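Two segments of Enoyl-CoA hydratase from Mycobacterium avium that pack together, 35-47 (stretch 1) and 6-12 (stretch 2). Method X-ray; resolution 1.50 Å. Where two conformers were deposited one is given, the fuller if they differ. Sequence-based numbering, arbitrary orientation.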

ATOM      1  N   LEU A  35       4.371 -11.366 -27.363  1.00 19.28           N
ATOM      2  CA  LEU A  35       4.781 -12.558 -26.597  1.00 19.46           C
ATOM      3  C   LEU A  35       4.538 -13.906 -27.308  1.00 18.95           C
ATOM      4  O   LEU A  35       3.717 -14.714 -26.863  1.00 19.71           O
ATOM      5  CB  LEU A  35       4.125 -12.544 -25.212  1.00 19.78           C
ATOM      6  CG  LEU A  35       4.484 -11.369 -24.297  1.00 20.53           C
ATOM      7  CD1 LEU A  35       3.306 -10.996 -23.397  1.00 23.58           C
ATOM      8  CD2 LEU A  35       5.738 -11.649 -23.474  1.00 21.65           C
ATOM      9  N   SER A  36       5.260 -14.138 -28.402  1.00 18.13           N
ATOM     10  CA  SER A  36       5.205 -15.409 -29.141  1.00 17.77           C
ATOM     11  C   SER A  36       5.896 -16.543 -28.370  1.00 17.96           C
ATOM     12  O   SER A  36       6.679 -16.273 -27.448  1.00 17.60           O
ATOM     13  CB  SER A  36       5.859 -15.239 -30.520  1.00 17.83           C
ATOM     14  OG  SER A  36       7.250 -14.975 -30.422  1.00 16.87           O
ATOM     15  N   THR A  37       5.641 -17.806 -28.747  1.00 17.60           N
ATOM     16  CA  THR A  37       6.293 -18.963 -28.112  0.70 18.01           C
ATOM     17  C   THR A  37       7.817 -18.859 -28.168  1.00 17.03           C
ATOM     18  O   THR A  37       8.514 -19.118 -27.176  1.00 16.73           O
ATOM     19  CB  THR A  37       5.859 -20.317 -28.770  0.70 18.52           C
ATOM     20  OG1 THR A  37       4.451 -20.503 -28.611  0.70 20.79           O
ATOM     21  CG2 THR A  37       6.596 -21.514 -28.159  0.70 19.78           C
ATOM     22  N   ALA A  38       8.332 -18.484 -29.343  1.00 16.47           N
ATOM     23  CA  ALA A  38       9.772 -18.342 -29.553  1.00 15.85           C
ATOM     24  C   ALA A  38      10.395 -17.226 -28.704  1.00 15.63           C
ATOM     25  O   ALA A  38      11.458 -17.422 -28.102  1.00 15.38           O
ATOM     26  CB  ALA A  38      10.087 -18.121 -31.048  1.00 16.33           C
ATOM     27  N   LEU A  39       9.755 -16.054 -28.667  1.00 14.95           N
ATOM     28  CA  LEU A  39      10.279 -14.949 -27.834  1.00 14.78           C
ATOM     29  C   LEU A  39      10.315 -15.329 -26.339  1.00 14.42           C
ATOM     30  O   LEU A  39      11.308 -15.057 -25.639  1.00 14.42           O
ATOM     31  CB  LEU A  39       9.499 -13.640 -28.054  1.00 15.19           C
ATOM     32  CG  LEU A  39      10.024 -12.383 -27.341  1.00 15.14           C
ATOM     33  CD1 LEU A  39       9.905 -11.130 -28.220  1.00 16.80           C
ATOM     34  CD2 LEU A  39       9.344 -12.169 -25.994  1.00 16.86           C
ATOM     35  N   VAL A  40       9.248 -15.966 -25.860  1.00 13.35           N
ATOM     36  CA  VAL A  40       9.171 -16.445 -24.465  1.00 13.59           C
ATOM     37  C   VAL A  40      10.264 -17.476 -24.110  1.00 13.43           C
ATOM     38  O   VAL A  40      10.947 -17.330 -23.091  1.00 12.96           O
ATOM     39  CB  VAL A  40       7.733 -16.955 -24.122  1.00 13.27           C
ATOM     40  CG1 VAL A  40       7.697 -17.628 -22.753  1.00 15.40           C
ATOM     41  CG2 VAL A  40       6.738 -15.796 -24.123  1.00 14.59           C
ATOM     42  N   SER A  41      10.476 -18.486 -24.959  1.00 13.38           N
ATOM     43  CA  SER A  41      11.578 -19.460 -24.763  1.00 13.87           C
ATOM     44  C   SER A  41      12.966 -18.800 -24.716  1.00 13.93           C
ATOM     45  O   SER A  41      13.809 -19.152 -23.866  1.00 13.20           O
ATOM     46  CB  SER A  41      11.566 -20.571 -25.843  1.00 14.51           C
ATOM     47  OG  SER A  41      10.413 -21.388 -25.730  1.00 18.34           O
ATOM     48  N   GLN A  42      13.195 -17.843 -25.625  1.00 13.00           N
ATOM     49  CA  GLN A  42      14.469 -17.117 -25.659  1.00 13.36           C
ATOM     50  C   GLN A  42      14.727 -16.225 -24.428  1.00 12.60           C
ATOM     51  O   GLN A  42      15.885 -16.076 -24.014  1.00 13.55           O
ATOM     52  CB  GLN A  42      14.652 -16.341 -26.982  1.00 13.26           C
ATOM     53  CG  GLN A  42      14.842 -17.290 -28.213  1.00 16.31           C
ATOM     54  CD  GLN A  42      14.796 -16.585 -29.569  1.00 19.60           C
ATOM     55  OE1 GLN A  42      15.254 -15.451 -29.713  1.00 20.01           O
ATOM     56  NE2 GLN A  42      14.271 -17.279 -30.582  1.00 21.32           N
ATOM     57  N   LEU A  43      13.663 -15.653 -23.840  1.00 12.46           N
ATOM     58  CA  LEU A  43      13.802 -14.933 -22.554  1.00 12.12           C
ATOM     59  C   LEU A  43      14.168 -15.850 -21.368  1.00 11.46           C
ATOM     60  O   LEU A  43      15.036 -15.496 -20.540  1.00 11.03           O
ATOM     61  CB  LEU A  43      12.540 -14.135 -22.203  1.00 13.04           C
ATOM     62  CG  LEU A  43      12.344 -12.672 -22.583  1.00 16.67           C
ATOM     63  CD1 LEU A  43      11.296 -12.045 -21.643  1.00 18.90           C
ATOM     64  CD2 LEU A  43      13.631 -11.867 -22.485  1.00 18.77           C
ATOM     65  N   HIS A  44      13.507 -17.014 -21.253  1.00 11.77           N
ATOM     66  CA  HIS A  44      13.900 -18.023 -20.248  1.00 11.56           C
ATOM     67  C   HIS A  44      15.412 -18.386 -20.372  1.00 11.62           C
ATOM     68  O   HIS A  44      16.152 -18.387 -19.368  1.00 11.20           O
ATOM     69  CB  HIS A  44      13.026 -19.304 -20.331  1.00 11.74           C
ATOM     70  CG  HIS A  44      11.648 -19.185 -19.716  1.00  9.39           C
ATOM     71  ND1 HIS A  44      11.416 -19.341 -18.361  1.00 10.19           N
ATOM     72  CD2 HIS A  44      10.422 -19.023 -20.285  1.00 10.57           C
ATOM     73  CE1 HIS A  44      10.118 -19.224 -18.119  1.00 12.21           C
ATOM     74  NE2 HIS A  44       9.495 -19.020 -19.266  1.00 11.73           N
ATOM     75  N   GLN A  45      15.883 -18.657 -21.600  1.00 12.14           N
ATOM     76  CA  GLN A  45      17.286 -19.051 -21.797  1.00 12.42           C
ATOM     77  C   GLN A  45      18.248 -17.893 -21.469  1.00 11.80           C
ATOM     78  O   GLN A  45      19.303 -18.105 -20.850  1.00 12.05           O
ATOM     79  CB  GLN A  45      17.528 -19.590 -23.222  1.00 12.80           C
ATOM     80  CG  GLN A  45      18.918 -20.231 -23.443  1.00 15.74           C
ATOM     81  CD  GLN A  45      19.211 -21.394 -22.477  1.00 19.90           C
ATOM     82  OE1 GLN A  45      18.439 -22.353 -22.388  1.00 22.16           O
ATOM     83  NE2 GLN A  45      20.317 -21.304 -21.747  1.00 22.80           N
ATOM     84  N   GLY A  46      17.857 -16.663 -21.835  1.00 11.83           N
ATOM     85  CA  GLY A  46      18.673 -15.480 -21.495  1.00 11.50           C
ATOM     86  C   GLY A  46      18.843 -15.233 -19.999  1.00 11.63           C
ATOM     87  O   GLY A  46      19.939 -14.885 -19.525  1.00 11.86           O
ATOM     88  N   LEU A  47      17.755 -15.380 -19.244  1.00 11.34           N
ATOM     89  CA  LEU A  47      17.810 -15.288 -17.779  1.00 12.17           C
ATOM     90  C   LEU A  47      18.704 -16.372 -17.161  1.00 12.68           C
ATOM     91  O   LEU A  47      19.453 -16.097 -16.211  1.00 12.87           O
ATOM     92  CB  LEU A  47      16.388 -15.323 -17.169  1.00 12.29           C
ATOM     93  CG  LEU A  47      15.456 -14.123 -17.428  1.00 13.45           C
ATOM     94  CD1 LEU A  47      13.955 -14.470 -17.211  1.00 16.14           C
ATOM     95  CD2 LEU A  47      15.876 -12.898 -16.582  1.00 14.68           C
TER
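Stretch 2 6-12: DALVDYA

How does stretch 2 run along stretch 1? Helix 37-47 and strand 9-12 point the same way, their axes 15° apart and 8.8 Å at closest approach. Before the strand, residues 6-8 form a loop or turn, with a cis peptide bond preceding Leu8. The register advances with the helix: CA of Leu8 lies 5.7 Å from CA of Leu39, CA of Val9 6.2 Å from CA of Gln42, and CA of Tyr11 6.6 Å from CA of Gly46.

What ties the backbone of stretch 2 to the helix? Gln42 extends its side chain (chi1 m, chi2 t) so that OE1 accepts from Leu8 N at 2.9 Å and, weakly, from Val9 N at 3.3 Å. One water accepts from Gln42 NE2 at 3.3 Å and donates weakly to Ala7 O at 3.4 Å.

Which side chains fill the gap? Leu8 CD1 rests 4.0 Å from Ala38 CB and 4.2 Å from Leu39 CB, beside the first turn, where Ser36 OG caps the helix by accepting from Leu39 N at 3.2 Å. Val9, in rotamer t, sets CG2 3.8 Å from Gln42 CB and CG1 3.9 Å from Leu43 CD2.

Where does Tyr11 meet the helix? Its ring turns an edge to Gly46, with CE2 3.7 Å from Gly46 O, while Asp10 points away.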

ATOM      1  N   ASP A   6      21.025  -9.933 -32.249  1.00 27.25           N
ATOM      2  CA  ASP A   6      20.211 -11.119 -32.558  1.00 26.63           C
ATOM      3  C   ASP A   6      18.698 -10.864 -32.451  1.00 25.79           C
ATOM      4  O   ASP A   6      18.263  -9.918 -31.783  1.00 24.86           O
ATOM      5  CB  ASP A   6      20.592 -12.276 -31.619  1.00 26.92           C
ATOM      6  CG  ASP A   6      21.987 -12.821 -31.885  1.00 28.69           C
ATOM      7  OD1 ASP A   6      22.421 -12.853 -33.061  1.00 31.08           O
ATOM      8  OD2 ASP A   6      22.652 -13.229 -30.910  1.00 30.02           O
ATOM      9  N   ALA A   7      17.910 -11.722 -33.105  1.00 24.93           N
ATOM     10  CA  ALA A   7      16.442 -11.760 -32.941  1.00 23.67           C
ATOM     11  C   ALA A   7      16.059 -13.167 -32.460  1.00 22.73           C
ATOM     12  O   ALA A   7      16.725 -14.137 -32.859  1.00 23.42           O
ATOM     13  CB  ALA A   7      15.764 -11.432 -34.260  1.00 24.57           C
ATOM     14  N   LEU A   8      15.010 -13.335 -31.639  1.00 21.02           N
ATOM     15  CA  LEU A   8      14.031 -12.311 -31.212  1.00 19.43           C
ATOM     16  C   LEU A   8      14.376 -11.636 -29.866  1.00 18.29           C
ATOM     17  O   LEU A   8      13.725 -10.656 -29.479  1.00 17.87           O
ATOM     18  CB  LEU A   8      12.621 -12.934 -31.148  1.00 19.70           C
ATOM     19  CG  LEU A   8      12.031 -13.619 -32.392  1.00 19.79           C
ATOM     20  CD1 LEU A   8      10.728 -14.308 -32.048  1.00 20.17           C
ATOM     21  CD2 LEU A   8      11.794 -12.611 -33.523  1.00 19.80           C
ATOM     22  N   VAL A   9      15.379 -12.176 -29.171  1.00 16.85           N
ATOM     23  CA  VAL A   9      15.971 -11.596 -27.951  1.00 16.35           C
ATOM     24  C   VAL A   9      17.498 -11.555 -28.133  1.00 15.77           C
ATOM     25  O   VAL A   9      18.119 -12.588 -28.477  1.00 16.22           O
ATOM     26  CB  VAL A   9      15.626 -12.432 -26.662  1.00 15.92           C
ATOM     27  CG1 VAL A   9      16.215 -11.788 -25.402  1.00 17.21           C
ATOM     28  CG2 VAL A   9      14.118 -12.626 -26.504  1.00 15.56           C
ATOM     29  N   ASP A  10      18.104 -10.382 -27.927  1.00 15.53           N
ATOM     30  CA  ASP A  10      19.584 -10.257 -27.961  1.00 15.43           C
ATOM     31  C   ASP A  10      20.201 -10.305 -26.555  1.00 15.40           C
ATOM     32  O   ASP A  10      19.643  -9.733 -25.618  1.00 14.97           O
ATOM     33  CB  ASP A  10      20.029  -8.971 -28.685  1.00 16.04           C
ATOM     34  CG  ASP A  10      21.558  -8.804 -28.710  1.00 17.22           C
ATOM     35  OD1 ASP A  10      22.234  -9.470 -29.532  1.00 20.34           O
ATOM     36  OD2 ASP A  10      22.096  -8.018 -27.905  1.00 22.07           O
ATOM     37  N   TYR A  11      21.342 -10.988 -26.412  1.00 15.38           N
ATOM     38  CA  TYR A  11      22.091 -11.098 -25.144  1.00 15.99           C
ATOM     39  C   TYR A  11      23.436 -10.387 -25.257  1.00 16.27           C
ATOM     40  O   TYR A  11      24.206 -10.668 -26.188  1.00 17.16           O
ATOM     41  CB  TYR A  11      22.333 -12.577 -24.787  1.00 16.23           C
ATOM     42  CG  TYR A  11      23.029 -12.797 -23.437  1.00 16.30           C
ATOM     43  CD1 TYR A  11      24.427 -12.687 -23.305  1.00 17.03           C
ATOM     44  CD2 TYR A  11      22.296 -13.121 -22.296  1.00 16.96           C
ATOM     45  CE1 TYR A  11      25.058 -12.890 -22.065  1.00 17.74           C
ATOM     46  CE2 TYR A  11      22.916 -13.318 -21.054  1.00 17.69           C
ATOM     47  CZ  TYR A  11      24.299 -13.200 -20.948  1.00 16.55           C
ATOM     48  OH  TYR A  11      24.904 -13.387 -19.721  1.00 17.57           O
ATOM     49  N   ALA A  12      23.709  -9.480 -24.322  1.00 16.23           N
ATOM     50  CA  ALA A  12      25.019  -8.819 -24.181  1.00 16.40           C
ATOM     51  C   ALA A  12      25.554  -8.950 -22.746  1.00 16.91           C
ATOM     52  O   ALA A  12      24.919  -8.486 -21.786  1.00 16.10           O
ATOM     53  CB  ALA A  12      24.942  -7.347 -24.605  1.00 16.78           C
TER
HETATM   54  O   HOH W   1      14.580 -16.618 -33.787  1.00 40.62           O